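Local coordinates for protein 3-oxo-tetronate kinase (Cupriavidus necator, PDB 5DMH) that catalyses the ATP-dependent phosphorylation of 3-oxo-tetronate to 3-oxo-tetronate 4-phosphate, at residues A[213-218]-A[243-248]; A[186-191]-A[197-202]; A[47-52]-A[411-416]. All blocks are in the same frame, centred on the assembly; numbering follows the deposited sequence.

Contact 1: A[213-218]-A[243-248]; sequences ATAERI and GEACAN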
# COMPACT_ATOMS: atom_id res chain seq x y z
N ALA A 213 -12.30 18.10 20.91
CA ALA A 213 -13.67 17.70 20.62
C ALA A 213 -13.72 16.31 19.99
O ALA A 213 -14.64 15.52 20.24
CB ALA A 213 -14.34 18.70 19.70
N THR A 214 -12.74 16.01 19.16
CA THR A 214 -12.71 14.72 18.50
C THR A 214 -12.47 13.61 19.51
O THR A 214 -13.09 12.55 19.44
CB THR A 214 -11.65 14.71 17.40
OG1 THR A 214 -11.98 15.72 16.44
CG2 THR A 214 -11.60 13.36 16.68
N ALA A 215 -11.56 13.85 20.45
CA ALA A 215 -11.22 12.87 21.48
C ALA A 215 -12.44 12.63 22.38
O ALA A 215 -12.71 11.50 22.81
CB ALA A 215 -10.02 13.37 22.30
N GLU A 216 -13.20 13.70 22.63
CA GLU A 216 -14.42 13.59 23.42
C GLU A 216 -15.45 12.72 22.69
O GLU A 216 -16.12 11.90 23.32
CB GLU A 216 -15.02 14.96 23.73
CG GLU A 216 -14.24 15.75 24.77
CD GLU A 216 -14.80 17.15 24.97
OE1 GLU A 216 -15.17 17.82 23.97
OE2 GLU A 216 -14.87 17.57 26.14
N ARG A 217 -15.56 12.90 21.37
CA ARG A 217 -16.53 12.14 20.58
C ARG A 217 -16.13 10.67 20.52
O ARG A 217 -16.99 9.77 20.58
CB ARG A 217 -16.66 12.73 19.17
CG ARG A 217 -17.68 12.01 18.33
CD ARG A 217 -19.05 12.06 18.95
NE ARG A 217 -20.02 11.31 18.16
CZ ARG A 217 -21.12 10.76 18.65
NH1 ARG A 217 -21.42 10.91 19.94
NH2 ARG A 217 -21.93 10.07 17.86
N ILE A 218 -14.83 10.41 20.47
CA ILE A 218 -14.33 9.04 20.55
C ILE A 218 -14.70 8.39 21.87
O ILE A 218 -15.11 7.22 21.91
CB ILE A 218 -12.78 8.98 20.30
CG1 ILE A 218 -12.52 9.17 18.81
CG2 ILE A 218 -12.17 7.68 20.82
CD1 ILE A 218 -11.09 9.45 18.50
N GLY A 243 -5.17 12.40 14.08
CA GLY A 243 -3.92 11.91 14.63
C GLY A 243 -3.68 12.35 16.07
O GLY A 243 -3.38 11.55 16.96
N GLU A 244 -3.85 13.65 16.32
CA GLU A 244 -3.73 14.18 17.66
C GLU A 244 -4.79 13.59 18.60
O GLU A 244 -4.47 13.21 19.71
CB GLU A 244 -3.79 15.71 17.66
CG GLU A 244 -3.55 16.30 19.03
CD GLU A 244 -3.61 17.82 19.07
OE1 GLU A 244 -3.62 18.48 18.01
OE2 GLU A 244 -3.67 18.35 20.19
N ALA A 245 -6.05 13.50 18.16
CA ALA A 245 -7.11 12.95 19.01
C ALA A 245 -6.87 11.49 19.38
O ALA A 245 -7.28 11.03 20.46
CB ALA A 245 -8.44 13.09 18.34
N CYS A 246 -6.17 10.78 18.50
CA CYS A 246 -5.87 9.36 18.70
C CYS A 246 -4.49 9.09 19.31
O CYS A 246 -4.03 7.96 19.26
CB CYS A 246 -6.00 8.61 17.37
SG CYS A 246 -7.68 8.57 16.69
N ALA A 247 -3.86 10.10 19.91
CA ALA A 247 -2.54 9.93 20.50
C ALA A 247 -2.54 8.79 21.52
O ALA A 247 -1.51 8.15 21.72
CB ALA A 247 -2.11 11.22 21.18
N ASN A 248 -3.69 8.57 22.16
CA ASN A 248 -3.83 7.60 23.25
C ASN A 248 -4.34 6.21 22.83
O ASN A 248 -4.56 5.36 23.68
CB ASN A 248 -4.81 8.15 24.31
CG ASN A 248 -6.28 8.14 23.83
OD1 ASN A 248 -6.57 8.29 22.64
ND2 ASN A 248 -7.20 7.98 24.78

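Contact 2: A[186-191]-A[197-202]; sequences SLVRVL and NKVGLL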
# COMPACT_ATOMS: atom_id res chain seq x y z
N SER A 186 -20.47 3.69 0.95
CA SER A 186 -20.74 3.82 2.39
C SER A 186 -19.81 2.90 3.22
O SER A 186 -20.04 1.70 3.36
CB SER A 186 -22.20 3.53 2.68
OG SER A 186 -22.43 3.62 4.08
N LEU A 187 -18.73 3.48 3.72
CA LEU A 187 -17.71 2.70 4.40
C LEU A 187 -18.22 2.09 5.70
O LEU A 187 -17.71 1.07 6.14
CB LEU A 187 -16.50 3.57 4.70
CG LEU A 187 -15.75 4.18 3.52
CD1 LEU A 187 -14.45 4.88 3.98
CD2 LEU A 187 -15.43 3.12 2.48
N VAL A 188 -19.21 2.71 6.34
CA VAL A 188 -19.77 2.14 7.57
C VAL A 188 -20.44 0.81 7.25
O VAL A 188 -20.16 -0.21 7.89
CB VAL A 188 -20.74 3.11 8.29
CG1 VAL A 188 -21.45 2.39 9.42
CG2 VAL A 188 -20.00 4.31 8.79
N ARG A 189 -21.23 0.81 6.18
CA ARG A 189 -21.93 -0.39 5.73
C ARG A 189 -20.93 -1.45 5.21
O ARG A 189 -21.01 -2.62 5.56
CB ARG A 189 -22.94 0.00 4.66
CG ARG A 189 -23.84 -1.09 4.10
CD ARG A 189 -25.03 -0.46 3.38
NE ARG A 189 -24.61 0.41 2.28
CZ ARG A 189 -25.35 1.39 1.73
NH1 ARG A 189 -26.57 1.65 2.18
NH2 ARG A 189 -24.86 2.10 0.73
N VAL A 190 -19.97 -1.01 4.40
CA VAL A 190 -18.96 -1.92 3.85
C VAL A 190 -18.16 -2.58 4.98
O VAL A 190 -17.99 -3.79 5.00
CB VAL A 190 -18.01 -1.16 2.89
CG1 VAL A 190 -16.80 -2.01 2.49
CG2 VAL A 190 -18.78 -0.70 1.65
N LEU A 191 -17.66 -1.79 5.92
CA LEU A 191 -16.85 -2.34 7.00
C LEU A 191 -17.69 -3.24 7.91
O LEU A 191 -17.21 -4.31 8.36
CB LEU A 191 -16.20 -1.21 7.81
CG LEU A 191 -15.22 -1.62 8.93
CD1 LEU A 191 -14.17 -2.63 8.44
CD2 LEU A 191 -14.55 -0.39 9.48
N ASN A 197 -18.19 -7.15 15.20
CA ASN A 197 -18.54 -6.20 16.23
C ASN A 197 -19.02 -4.86 15.65
O ASN A 197 -18.88 -4.59 14.45
CB ASN A 197 -17.34 -6.00 17.16
CG ASN A 197 -17.03 -7.25 17.99
OD1 ASN A 197 -17.93 -7.97 18.39
ND2 ASN A 197 -15.76 -7.50 18.24
N LYS A 198 -19.56 -4.00 16.52
CA LYS A 198 -20.24 -2.81 16.05
C LYS A 198 -19.34 -1.75 15.38
O LYS A 198 -18.35 -1.28 15.95
CB LYS A 198 -21.02 -2.18 17.22
CG LYS A 198 -21.68 -0.86 16.89
CD LYS A 198 -22.83 -0.98 15.93
CE LYS A 198 -23.53 0.35 15.77
NZ LYS A 198 -24.72 0.30 14.87
N VAL A 199 -19.69 -1.38 14.15
CA VAL A 199 -18.99 -0.32 13.40
C VAL A 199 -19.80 0.96 13.45
O VAL A 199 -21.00 0.93 13.26
CB VAL A 199 -18.79 -0.70 11.91
CG1 VAL A 199 -18.21 0.46 11.14
CG2 VAL A 199 -17.89 -1.90 11.81
N GLY A 200 -19.16 2.08 13.76
CA GLY A 200 -19.85 3.35 13.83
C GLY A 200 -19.15 4.42 12.99
O GLY A 200 -18.37 4.11 12.05
N LEU A 201 -19.42 5.68 13.33
CA LEU A 201 -18.94 6.82 12.57
C LEU A 201 -18.48 7.93 13.48
O LEU A 201 -19.22 8.37 14.37
CB LEU A 201 -20.04 7.36 11.66
CG LEU A 201 -19.71 8.60 10.81
CD1 LEU A 201 -18.63 8.35 9.79
CD2 LEU A 201 -20.99 9.11 10.12
N LEU A 202 -17.27 8.41 13.24
CA LEU A 202 -16.76 9.63 13.84
C LEU A 202 -16.94 10.72 12.78
O LEU A 202 -16.15 10.84 11.87
CB LEU A 202 -15.30 9.43 14.24
CG LEU A 202 -14.49 10.59 14.76
CD1 LEU A 202 -15.19 11.21 15.97
CD2 LEU A 202 -13.07 10.16 15.13

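Contact 3: A[47-52]-A[411-416]; sequences LANTLV and GAQIAP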
# COMPACT_ATOMS: atom_id res chain seq x y z
N LEU A 47 2.93 4.60 3.21
CA LEU A 47 3.02 4.91 4.64
C LEU A 47 4.42 5.32 5.11
O LEU A 47 4.58 6.35 5.77
CB LEU A 47 2.53 3.71 5.44
CG LEU A 47 2.67 3.84 6.96
CD1 LEU A 47 1.92 5.06 7.46
CD2 LEU A 47 2.19 2.59 7.62
N ALA A 48 5.45 4.55 4.77
CA ALA A 48 6.78 4.89 5.20
C ALA A 48 7.18 6.26 4.65
O ALA A 48 7.82 7.04 5.33
CB ALA A 48 7.79 3.81 4.79
N ASN A 49 6.80 6.56 3.42
CA ASN A 49 7.08 7.88 2.85
C ASN A 49 6.50 9.01 3.71
O ASN A 49 7.18 9.99 4.02
CB ASN A 49 6.50 7.95 1.43
CG ASN A 49 6.73 9.30 0.75
OD1 ASN A 49 7.86 9.75 0.54
ND2 ASN A 49 5.63 9.95 0.41
N THR A 50 5.23 8.87 4.08
CA THR A 50 4.58 9.84 4.93
C THR A 50 5.25 9.97 6.29
O THR A 50 5.44 11.08 6.78
CB THR A 50 3.07 9.52 5.09
OG1 THR A 50 2.42 9.89 3.86
CG2 THR A 50 2.47 10.33 6.24
N LEU A 51 5.64 8.84 6.88
CA LEU A 51 6.34 8.90 8.16
C LEU A 51 7.71 9.59 8.05
O LEU A 51 8.05 10.44 8.88
CB LEU A 51 6.48 7.50 8.74
CG LEU A 51 5.16 6.90 9.18
CD1 LEU A 51 5.36 5.42 9.49
CD2 LEU A 51 4.60 7.64 10.38
N VAL A 52 8.50 9.24 7.02
CA VAL A 52 9.81 9.85 6.84
C VAL A 52 9.67 11.35 6.61
O VAL A 52 10.39 12.15 7.18
CB VAL A 52 10.56 9.20 5.66
CG1 VAL A 52 11.77 10.04 5.25
CG2 VAL A 52 10.94 7.77 6.03
N GLY A 411 13.51 6.60 0.12
CA GLY A 411 14.11 7.80 -0.42
C GLY A 411 13.05 8.86 -0.65
O GLY A 411 12.05 8.91 0.08
N ALA A 412 13.23 9.65 -1.70
CA ALA A 412 12.40 10.81 -1.95
C ALA A 412 11.11 10.46 -2.65
O ALA A 412 11.05 9.50 -3.42
CB ALA A 412 13.16 11.86 -2.76
N GLN A 413 10.07 11.25 -2.39
CA GLN A 413 8.78 11.06 -3.04
C GLN A 413 8.91 11.32 -4.54
O GLN A 413 9.46 12.35 -4.94
CB GLN A 413 7.73 12.01 -2.43
CG GLN A 413 6.34 11.89 -3.07
CD GLN A 413 5.28 12.59 -2.26
OE1 GLN A 413 5.10 12.31 -1.06
NE2 GLN A 413 4.57 13.52 -2.90
N ILE A 414 8.42 10.39 -5.35
CA ILE A 414 8.31 10.57 -6.79
C ILE A 414 6.97 11.20 -7.18
O ILE A 414 6.91 12.14 -7.96
CB ILE A 414 8.45 9.22 -7.51
CG1 ILE A 414 9.78 8.55 -7.12
CG2 ILE A 414 8.33 9.39 -9.01
CD1 ILE A 414 9.81 7.08 -7.47
N ALA A 415 5.89 10.66 -6.61
CA ALA A 415 4.52 11.17 -6.77
C ALA A 415 3.80 10.95 -5.45
O ALA A 415 4.25 10.16 -4.63
CB ALA A 415 3.81 10.43 -7.85
N PRO A 416 2.69 11.64 -5.23
CA PRO A 416 2.00 11.39 -3.96
C PRO A 416 1.73 9.90 -3.75
O PRO A 416 1.24 9.19 -4.65
CB PRO A 416 0.71 12.21 -4.10
CG PRO A 416 1.08 13.33 -5.06
CD PRO A 416 2.01 12.66 -6.05
O HOH W 1 10.13 10.06 1.61

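Contact 1: A[213-218]-A[243-248]
Thr214 and Ala245 meet without a ring, amide or carboxylate between them, so there are no faces or edges to match: the contact is one of rounded methyl groups, with the backbone close behind. The CB of Ala245 points at helix 211-223 and settles on the flank of Thr214, 3.6 Å from Thr214 CG2 and 3.7 Å from Thr214 CB. It also reaches the backbone, lying 3.8 Å from Ala215 N.

Ala215 stands beside this approach, its CB 4.0 Å from the carbonyl oxygen of Ala245 and 4.3 Å from Ala245 CB. Two alanines suit the spot because the chains come very close here, with 4.8 Å between Ala215 CA and Ala245 CA.

Threonine suits the place because it has a hydroxyl and a methyl on one carbon. Its chi1 of -60° sets OG1 beside the backbone N, where it hydrogen-bonds to Gly210 O, just ahead of the helix, and swings CG2 anti to that N, out toward Ala245. The buried hydroxyl is thus satisfied by the chain just before its own helix while the methyl does the packing.

One turn on, Ile218 stretches its longer branch across, and CD1 ends 4.0 Å from Cys246 SG. Cys246 is the first residue to leave helical geometry after helix 236-245, and its modest, polarisable sulfur makes a good partner for a methyl.

The arrangement is the close, small-residue packing of two neighbouring helices, 211-223 and 236-245, in the alpha/beta sugar-binding domain.

Contact 2: A[186-191]-A[197-202]
Val188 and Val199 have the closest CA atoms, 6.4 Å apart, in a helix and a strand that run nearly antiparallel (156°), their axes 8.1 Å apart at closest. This is a helix-to-strand connection in the alpha/beta sugar-binding domain: after helix 187-193 a short loop doubles the chain back into strand 199-202, an outermost strand that pairs with strand 228-231.

The two valines slide past each other in opposite directions, CG1 against CG1 at 4.1 Å, and Val199 CG1 also lies on the carbonyl oxygen of Val188. Leu191, one turn on, comes in at about a right angle to Val199. Having CG anti to the backbone N (chi1 -176°) brings Leu191 CG to 3.9 Å from Val199 CG2, while Leu191 CD2 approaches Val199 CG1. Branched aliphatic residues fit well: valine suits an extended strand and offers two methyls, while leucine packs beside it, also touching Met228 and Ile230.

Two polar backbone groups of the bend are met by Gln192: OE1 takes Val199 N and NE2 gives to Asn197 O.

The other methyl of Val188, CG2, turns toward the later part of the strand, crossing over Leu201 CB and resting 3.7 Å from Gly200 O.

Contact 3: A[47-52]-A[411-416]
Asn49 reaches from helix 41-53 toward Gln413, and its CB already leaves the helix in that direction. CG stands anti to the backbone N, bringing the whole amide up to strand 407-415; CG itself comes 3.9 Å from Gln413 OE1.

At the tip the two amide atoms part company. ND2 gives a hydrogen bond to Gln413 OE1 of 2.8 Å, with an N-H...O angle of 156°. The acceptor lies almost in the amide plane of Asn49, but the donor sits 19° off the carbonyl plane of Gln413. The two amide planes are turned 57° apart. OD1 lies over Gln413 CB at 3.7 Å and takes a hydrogen from a water, a short 2.5 Å from OD1, which gives its other hydrogen to Gly411 O at 2.7 Å.

The contact thus joins the sugar-binding N-terminal domain to the nucleotide-binding C-terminal one, on a strand that pairs antiparallel with 418-423 and carries a classic beta bulge at Ile414 and Ala415.

Asparagine suits this buried place because a single short side chain both donates and accepts. Glutamine answers with an extended chain that crosses Asn49 at about a right angle. Its NE2 is hydrogen-bonded to Glu152 OE2, consistent with OE1 being the end that faces Asn49 ND2.

Contacts 1 and 2 belong to the sugar-binding domain and adjoin one another: Leu202, at the end of the strand in contact 2, packs on Thr214, Arg217 and Ile218 of contact 1. Both are apolar, contact 1 buried between two helices and contact 2 only partly buried at an outer strand. Contact 3 stands apart, with nearest atoms about 10 Å from contact 1 and about 17 Å from contact 2. It too is buried, yet polar, relying on an amide pair and a bridging water where the sugar-binding and nucleotide-binding domains meet. Of these three contacts, then, the two inside one domain are apolar and the one between domains is polar.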